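Local coordinates for SVP1-like protein 2 (Kluyveromyces lactis, PDB 4EXV), which probably binds phosphoinositides through a seven-bladed beta-propeller of the PROPPIN family, which would bring it to membranes, at residues V306-K317 with L329-L339. Numbering follows the deposited sequence.
Sequences VWPNRRLADTFK and LQLNQRNEIPL
Asp314 and Arg334 form a side-on salt bridge between the third and fourth strands of one beta-propeller blade, an antiparallel hairpin of strands 312-321 and 326-336 within a four-stranded sheet. Arg334 NE meets Asp314 OD1 at 2.7 Å on its syn side, in a nearly straight bond. Arg334 NH2 reaches the syn lone pair of Asp314 OD2 at 3.2 Å. The carboxylate and guanidinium planes are nevertheless 35° apart, so the grip is twisted rather than flat. Asp314 OD2 is also met from above the carboxylate plane by Trp307 NE1 at 2.9 Å, which ties the carboxylate to the neighbouring strand. With an alanine in place of Asp314, the Arg334 guanidinium is likely to lose its anionic mate and be freer to turn, with Arg310 still close by, and the indole N-H of Trp307 would lack this acceptor. Leu312 CD2 lies over one face of that guanidinium, 3.6 Å from Arg334 NH2, placed there by a CG anti to the backbone N (chi1 172°). Arg334 NH2 has a further partner in the carbonyl of Lys285.

Farther along the same side of the sheet, Leu331 CD1 sits over the Phe316 ring, 4.1 Å from its centroid and 14° off the normal, a CH-pi contact. Phe282 of the preceding blade meets Phe316 edge-to-face and touches Leu331.

Backbone pairing fixes these positions: Ala313 N to Asn335 O and Thr315 N to Gln333 O are hydrogen-bonded, followed by a classic beta bulge where Asn332 and Gln333 both face Thr315. Beyond it the register has shifted by one, and Lys317 pairs with Gln330. At the other end, the CB of Ile337 points toward the 306-317 segment and its CD1 lies 4.1 Å from Val306 CG1, while Ile337 N donates to Arg311 O at 2.6 Å.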
ATOM      1  N   VAL A 306      -5.617   9.209   6.442  1.00 66.46           N
ATOM      2  CA  VAL A 306      -7.047   9.167   6.207  1.00 67.29           C
ATOM      3  C   VAL A 306      -7.728   8.256   7.210  1.00 69.22           C
ATOM      4  O   VAL A 306      -7.268   7.147   7.472  1.00 76.35           O
ATOM      5  CB  VAL A 306      -7.353   8.675   4.787  1.00 68.91           C
ATOM      6  CG1 VAL A 306      -8.848   8.646   4.541  1.00 67.33           C
ATOM      7  CG2 VAL A 306      -6.655   9.561   3.779  1.00 67.55           C
ATOM      8  N   TRP A 307      -8.826   8.738   7.772  1.00 69.85           N
ATOM      9  CA  TRP A 307      -9.625   7.961   8.705  1.00 73.94           C
ATOM     10  C   TRP A 307     -11.023   7.779   8.132  1.00 75.84           C
ATOM     11  O   TRP A 307     -11.771   8.754   8.003  1.00 74.55           O
ATOM     12  CB  TRP A 307      -9.733   8.674  10.057  1.00 73.23           C
ATOM     13  CG  TRP A 307      -8.443   9.238  10.608  1.00 67.14           C
ATOM     14  CD1 TRP A 307      -7.940  10.491  10.396  1.00 69.92           C
ATOM     15  CD2 TRP A 307      -7.522   8.580  11.485  1.00 68.63           C
ATOM     16  NE1 TRP A 307      -6.752  10.652  11.074  1.00 69.74           N
ATOM     17  CE2 TRP A 307      -6.474   9.497  11.754  1.00 74.45           C
ATOM     18  CE3 TRP A 307      -7.472   7.304  12.061  1.00 63.91           C
ATOM     19  CZ2 TRP A 307      -5.393   9.178  12.577  1.00 69.89           C
ATOM     20  CZ3 TRP A 307      -6.399   6.991  12.877  1.00 72.46           C
ATOM     21  CH2 TRP A 307      -5.372   7.927  13.130  1.00 71.14           C
ATOM     22  N   PRO A 308     -11.385   6.527   7.811  1.00 74.22           N
ATOM     23  CA  PRO A 308     -12.672   6.138   7.219  1.00 67.68           C
ATOM     24  C   PRO A 308     -13.867   6.539   8.086  1.00 78.31           C
ATOM     25  O   PRO A 308     -14.732   7.278   7.616  1.00 79.35           O
ATOM     26  CB  PRO A 308     -12.574   4.619   7.135  1.00 72.43           C
ATOM     27  CG  PRO A 308     -11.128   4.293   7.345  1.00 70.56           C
ATOM     28  CD  PRO A 308     -10.566   5.363   8.180  1.00 71.84           C
ATOM     29  N   ASN A 309     -13.907   6.067   9.333  1.00 81.47           N
ATOM     30  CA  ASN A 309     -14.997   6.386  10.268  1.00 79.55           C
ATOM     31  C   ASN A 309     -15.320   7.866  10.470  1.00 80.83           C
ATOM     32  O   ASN A 309     -16.482   8.217  10.654  1.00 85.29           O
ATOM     33  CB  ASN A 309     -14.733   5.765  11.633  1.00 84.90           C
ATOM     34  CG  ASN A 309     -14.923   4.272  11.625  1.00107.72           C
ATOM     35  OD1 ASN A 309     -13.952   3.503  11.593  1.00112.95           O
ATOM     36  ND2 ASN A 309     -16.183   3.842  11.633  1.00105.89           N
ATOM     37  N   ARG A 310     -14.308   8.728  10.474  1.00 76.13           N
ATOM     38  CA  ARG A 310     -14.557  10.149  10.671  1.00 73.67           C
ATOM     39  C   ARG A 310     -14.538  10.888   9.343  1.00 79.24           C
ATOM     40  O   ARG A 310     -14.754  12.103   9.308  1.00 74.58           O
ATOM     41  CB  ARG A 310     -13.557  10.775  11.650  1.00 80.03           C
ATOM     42  CG  ARG A 310     -12.943   9.791  12.635  1.00 91.62           C
ATOM     43  CD  ARG A 310     -13.036  10.302  14.057  1.00100.91           C
ATOM     44  NE  ARG A 310     -12.013  11.292  14.395  1.00108.28           N
ATOM     45  CZ  ARG A 310     -12.148  12.180  15.382  1.00114.71           C
ATOM     46  NH1 ARG A 310     -13.267  12.203  16.109  1.00106.78           N
ATOM     47  NH2 ARG A 310     -11.175  13.051  15.639  1.00108.99           N
ATOM     48  N   ARG A 311     -14.291  10.156   8.253  1.00 77.49           N
ATOM     49  CA  ARG A 311     -14.217  10.765   6.917  1.00 76.98           C
ATOM     50  C   ARG A 311     -13.348  12.032   6.980  1.00 75.49           C
ATOM     51  O   ARG A 311     -13.769  13.129   6.615  1.00 72.58           O
ATOM     52  CB  ARG A 311     -15.634  11.052   6.378  1.00 83.09           C
ATOM     53  CG  ARG A 311     -16.499   9.777   6.154  1.00 91.41           C
ATOM     54  CD  ARG A 311     -18.016  10.046   6.048  1.00102.07           C
ATOM     55  NE  ARG A 311     -18.753   9.587   7.241  1.00113.13           N
ATOM     56  CZ  ARG A 311     -20.079   9.675   7.409  1.00117.91           C
ATOM     57  NH1 ARG A 311     -20.853  10.209   6.463  1.00113.70           N
ATOM     58  NH2 ARG A 311     -20.640   9.225   8.530  1.00109.95           N
ATOM     59  N   LEU A 312     -12.118  11.851   7.453  1.00 73.65           N
ATOM     60  CA  LEU A 312     -11.283  12.961   7.896  1.00 72.86           C
ATOM     61  C   LEU A 312      -9.857  12.791   7.393  1.00 71.13           C
ATOM     62  O   LEU A 312      -9.327  11.685   7.414  1.00 73.36           O
ATOM     63  CB  LEU A 312     -11.283  12.988   9.426  1.00 75.42           C
ATOM     64  CG  LEU A 312     -10.358  13.925  10.206  1.00 79.25           C
ATOM     65  CD1 LEU A 312     -10.781  15.393  10.039  1.00 76.53           C
ATOM     66  CD2 LEU A 312     -10.327  13.516  11.688  1.00 81.84           C
ATOM     67  N   ALA A 313      -9.230  13.879   6.953  1.00 65.16           N
ATOM     68  CA  ALA A 313      -7.876  13.796   6.400  1.00 69.28           C
ATOM     69  C   ALA A 313      -6.852  14.702   7.081  1.00 73.82           C
ATOM     70  O   ALA A 313      -6.773  15.914   6.790  1.00 73.41           O
ATOM     71  CB  ALA A 313      -7.894  14.064   4.903  1.00 69.13           C
ATOM     72  N   ASP A 314      -6.057  14.093   7.965  1.00 72.66           N
ATOM     73  CA  ASP A 314      -4.959  14.771   8.667  1.00 71.41           C
ATOM     74  C   ASP A 314      -3.758  15.003   7.771  1.00 69.26           C
ATOM     75  O   ASP A 314      -3.249  14.060   7.143  1.00 63.45           O
ATOM     76  CB  ASP A 314      -4.489  13.942   9.862  1.00 68.90           C
ATOM     77  CG  ASP A 314      -5.456  13.990  11.014  1.00 79.61           C
ATOM     78  OD1 ASP A 314      -6.266  14.945  11.049  1.00 78.97           O
ATOM     79  OD2 ASP A 314      -5.405  13.077  11.879  1.00 82.00           O
ATOM     80  N   THR A 315      -3.285  16.246   7.731  1.00 64.08           N
ATOM     81  CA  THR A 315      -2.041  16.503   7.020  1.00 67.93           C
ATOM     82  C   THR A 315      -0.863  16.939   7.939  1.00 68.43           C
ATOM     83  O   THR A 315      -1.006  17.768   8.833  1.00 66.27           O
ATOM     84  CB  THR A 315      -2.263  17.342   5.710  1.00 66.24           C
ATOM     85  OG1 THR A 315      -1.354  18.443   5.651  1.00 71.37           O
ATOM     86  CG2 THR A 315      -3.709  17.841   5.615  1.00 74.55           C
ATOM     87  N   PHE A 316       0.288  16.311   7.719  1.00 66.58           N
ATOM     88  CA  PHE A 316       1.449  16.438   8.580  1.00 65.44           C
ATOM     89  C   PHE A 316       2.609  17.027   7.817  1.00 66.67           C
ATOM     90  O   PHE A 316       2.839  16.652   6.673  1.00 66.45           O
ATOM     91  CB  PHE A 316       1.871  15.057   9.073  1.00 63.39           C
ATOM     92  CG  PHE A 316       0.886  14.413  10.005  1.00 67.42           C
ATOM     93  CD1 PHE A 316       1.030  14.543  11.389  1.00 68.76           C
ATOM     94  CD2 PHE A 316      -0.177  13.669   9.507  1.00 65.24           C
ATOM     95  CE1 PHE A 316       0.130  13.948  12.267  1.00 66.30           C
ATOM     96  CE2 PHE A 316      -1.092  13.064  10.376  1.00 71.05           C
ATOM     97  CZ  PHE A 316      -0.938  13.208  11.764  1.00 72.84           C
ATOM     98  N   LYS A 317       3.355  17.936   8.444  1.00 72.69           N
ATOM     99  CA  LYS A 317       4.600  18.437   7.850  1.00 71.29           C
ATOM    100  C   LYS A 317       5.807  17.732   8.452  1.00 64.56           C
ATOM    101  O   LYS A 317       5.822  17.424   9.640  1.00 63.19           O
ATOM    102  CB  LYS A 317       4.730  19.952   8.006  1.00 73.50           C
ATOM    103  CG  LYS A 317       5.421  20.633   6.815  1.00 83.89           C
ATOM    104  CD  LYS A 317       6.906  20.920   7.063  1.00 81.89           C
ATOM    105  CE  LYS A 317       7.547  21.622   5.862  1.00 83.83           C
ATOM    106  NZ  LYS A 317       8.145  22.957   6.206  1.00 89.21           N
ATOM    107  N   LEU A 329       7.765  16.186  13.426  1.00 66.32           N
ATOM    108  CA  LEU A 329       6.511  16.221  12.684  1.00 67.79           C
ATOM    109  C   LEU A 329       5.557  17.220  13.311  1.00 63.61           C
ATOM    110  O   LEU A 329       5.476  17.318  14.530  1.00 68.30           O
ATOM    111  CB  LEU A 329       5.841  14.836  12.704  1.00 64.73           C
ATOM    112  CG  LEU A 329       6.416  13.725  11.832  1.00 57.40           C
ATOM    113  CD1 LEU A 329       6.106  12.368  12.441  1.00 58.77           C
ATOM    114  CD2 LEU A 329       5.874  13.843  10.410  1.00 59.18           C
ATOM    115  N   GLN A 330       4.824  17.960  12.490  1.00 65.18           N
ATOM    116  CA  GLN A 330       3.658  18.670  13.006  1.00 67.78           C
ATOM    117  C   GLN A 330       2.424  18.410  12.151  1.00 65.44           C
ATOM    118  O   GLN A 330       2.512  17.970  11.011  1.00 67.42           O
ATOM    119  CB  GLN A 330       3.923  20.163  13.163  1.00 64.51           C
ATOM    120  CG  GLN A 330       4.156  20.858  11.864  1.00 76.05           C
ATOM    121  CD  GLN A 330       4.566  22.290  12.044  1.00 76.97           C
ATOM    122  OE1 GLN A 330       4.672  22.775  13.170  1.00 77.53           O
ATOM    123  NE2 GLN A 330       4.799  22.985  10.928  1.00 79.50           N
ATOM    124  N   LEU A 331       1.272  18.680  12.738  1.00 70.05           N
ATOM    125  CA  LEU A 331      -0.013  18.434  12.118  1.00 67.62           C
ATOM    126  C   LEU A 331      -0.613  19.756  11.645  1.00 73.47           C
ATOM    127  O   LEU A 331      -1.194  20.488  12.433  1.00 76.36           O
ATOM    128  CB  LEU A 331      -0.908  17.787  13.161  1.00 65.83           C
ATOM    129  CG  LEU A 331      -2.398  17.579  12.939  1.00 72.42           C
ATOM    130  CD1 LEU A 331      -2.704  16.808  11.668  1.00 74.34           C
ATOM    131  CD2 LEU A 331      -2.910  16.832  14.147  1.00 77.41           C
ATOM    132  N   ASN A 332      -0.451  20.055  10.358  1.00 75.34           N
ATOM    133  CA  ASN A 332      -0.848  21.337   9.770  1.00 67.24           C
ATOM    134  C   ASN A 332      -2.334  21.602   9.805  1.00 74.91           C
ATOM    135  O   ASN A 332      -2.772  22.746   9.996  1.00 75.98           O
ATOM    136  CB  ASN A 332      -0.461  21.375   8.283  1.00 67.51           C
ATOM    137  CG  ASN A 332       1.036  21.361   8.066  1.00 87.81           C
ATOM    138  OD1 ASN A 332       1.817  21.839   8.915  1.00 85.12           O
ATOM    139  ND2 ASN A 332       1.459  20.816   6.919  1.00 89.19           N
ATOM    140  N   GLN A 333      -3.102  20.537   9.586  1.00 75.19           N
ATOM    141  CA  GLN A 333      -4.452  20.673   9.062  1.00 71.85           C
ATOM    142  C   GLN A 333      -5.275  19.407   9.170  1.00 74.53           C
ATOM    143  O   GLN A 333      -4.775  18.298   8.934  1.00 73.56           O
ATOM    144  CB  GLN A 333      -4.361  21.031   7.584  1.00 73.41           C
ATOM    145  CG  GLN A 333      -5.233  22.177   7.163  1.00 79.54           C
ATOM    146  CD  GLN A 333      -5.082  22.464   5.681  1.00 92.00           C
ATOM    147  OE1 GLN A 333      -4.274  21.818   4.988  1.00 84.64           O
ATOM    148  NE2 GLN A 333      -5.855  23.430   5.181  1.00 90.68           N
ATOM    149  N   ARG A 334      -6.547  19.598   9.520  1.00 75.86           N
ATOM    150  CA  ARG A 334      -7.573  18.560   9.443  1.00 74.00           C
ATOM    151  C   ARG A 334      -8.737  19.050   8.579  1.00 73.68           C
ATOM    152  O   ARG A 334      -9.333  20.101   8.844  1.00 75.67           O
ATOM    153  CB  ARG A 334      -8.073  18.172  10.838  1.00 70.08           C
ATOM    154  CG  ARG A 334      -7.007  18.213  11.931  1.00 74.06           C
ATOM    155  CD  ARG A 334      -7.478  17.545  13.223  1.00 74.24           C
ATOM    156  NE  ARG A 334      -7.378  16.084  13.169  1.00 71.37           N
ATOM    157  CZ  ARG A 334      -7.693  15.271  14.172  1.00 80.23           C
ATOM    158  NH1 ARG A 334      -8.131  15.765  15.326  1.00 85.80           N
ATOM    159  NH2 ARG A 334      -7.569  13.958  14.025  1.00 89.77           N
ATOM    160  N   ASN A 335      -9.042  18.303   7.527  1.00 72.37           N
ATOM    161  CA  ASN A 335     -10.181  18.629   6.683  1.00 77.91           C
ATOM    162  C   ASN A 335     -11.155  17.464   6.647  1.00 80.48           C
ATOM    163  O   ASN A 335     -10.745  16.311   6.540  1.00 80.12           O
ATOM    164  CB  ASN A 335      -9.728  18.995   5.264  1.00 73.95           C
ATOM    165  CG  ASN A 335      -8.584  19.989   5.260  1.00 80.87           C
ATOM    166  OD1 ASN A 335      -8.612  20.993   5.981  1.00 85.38           O
ATOM    167  ND2 ASN A 335      -7.556  19.704   4.464  1.00 83.99           N
ATOM    168  N   GLU A 336     -12.444  17.758   6.764  1.00 86.98           N
ATOM    169  CA  GLU A 336     -13.453  16.722   6.615  1.00 83.13           C
ATOM    170  C   GLU A 336     -13.468  16.334   5.146  1.00 80.46           C
ATOM    171  O   GLU A 336     -13.211  17.166   4.279  1.00 74.74           O
ATOM    172  CB  GLU A 336     -14.827  17.227   7.063  1.00 85.54           C
ATOM    173  CG  GLU A 336     -14.772  18.235   8.216  1.00102.26           C
ATOM    174  CD  GLU A 336     -16.151  18.584   8.759  1.00124.31           C
ATOM    175  OE1 GLU A 336     -16.463  18.148   9.892  1.00125.16           O
ATOM    176  OE2 GLU A 336     -16.920  19.289   8.061  1.00119.84           O
ATOM    177  N   ILE A 337     -13.729  15.060   4.874  1.00 87.01           N
ATOM    178  CA  ILE A 337     -13.919  14.584   3.504  1.00 90.61           C
ATOM    179  C   ILE A 337     -15.382  14.739   3.117  1.00 94.77           C
ATOM    180  O   ILE A 337     -16.245  14.055   3.687  1.00 97.17           O
ATOM    181  CB  ILE A 337     -13.606  13.083   3.373  1.00 89.21           C
ATOM    182  CG1 ILE A 337     -12.146  12.788   3.697  1.00 78.22           C
ATOM    183  CG2 ILE A 337     -13.971  12.579   1.981  1.00 85.61           C
ATOM    184  CD1 ILE A 337     -11.878  11.297   3.804  1.00 75.22           C
ATOM    185  N   PRO A 338     -15.672  15.629   2.144  1.00 98.34           N
ATOM    186  CA  PRO A 338     -17.053  15.915   1.703  1.00101.67           C
ATOM    187  C   PRO A 338     -17.827  14.664   1.234  1.00109.34           C
ATOM    188  O   PRO A 338     -17.916  14.419   0.017  1.00109.99           O
ATOM    189  CB  PRO A 338     -16.864  16.922   0.551  1.00 98.70           C
ATOM    190  CG  PRO A 338     -15.391  16.867   0.187  1.00 97.28           C
ATOM    191  CD  PRO A 338     -14.675  16.462   1.442  1.00 92.60           C
ATOM    192  N   LEU A 339     -18.382  13.918   2.202  1.00107.90           N
ATOM    193  CA  LEU A 339     -19.015  12.598   1.996  1.00112.25           C
ATOM    194  C   LEU A 339     -18.012  11.435   2.089  1.00103.06           C
ATOM    195  O   LEU A 339     -18.344  10.277   1.819  1.00101.89           O
ATOM    196  CB  LEU A 339     -19.812  12.537   0.681  1.00115.29           C
ATOM    197  CG  LEU A 339     -21.156  13.277   0.687  1.00116.09           C
ATOM    198  CD1 LEU A 339     -21.603  13.662  -0.731  1.00100.90           C
ATOM    199  CD2 LEU A 339     -22.219  12.451   1.434  1.00109.01           C
TER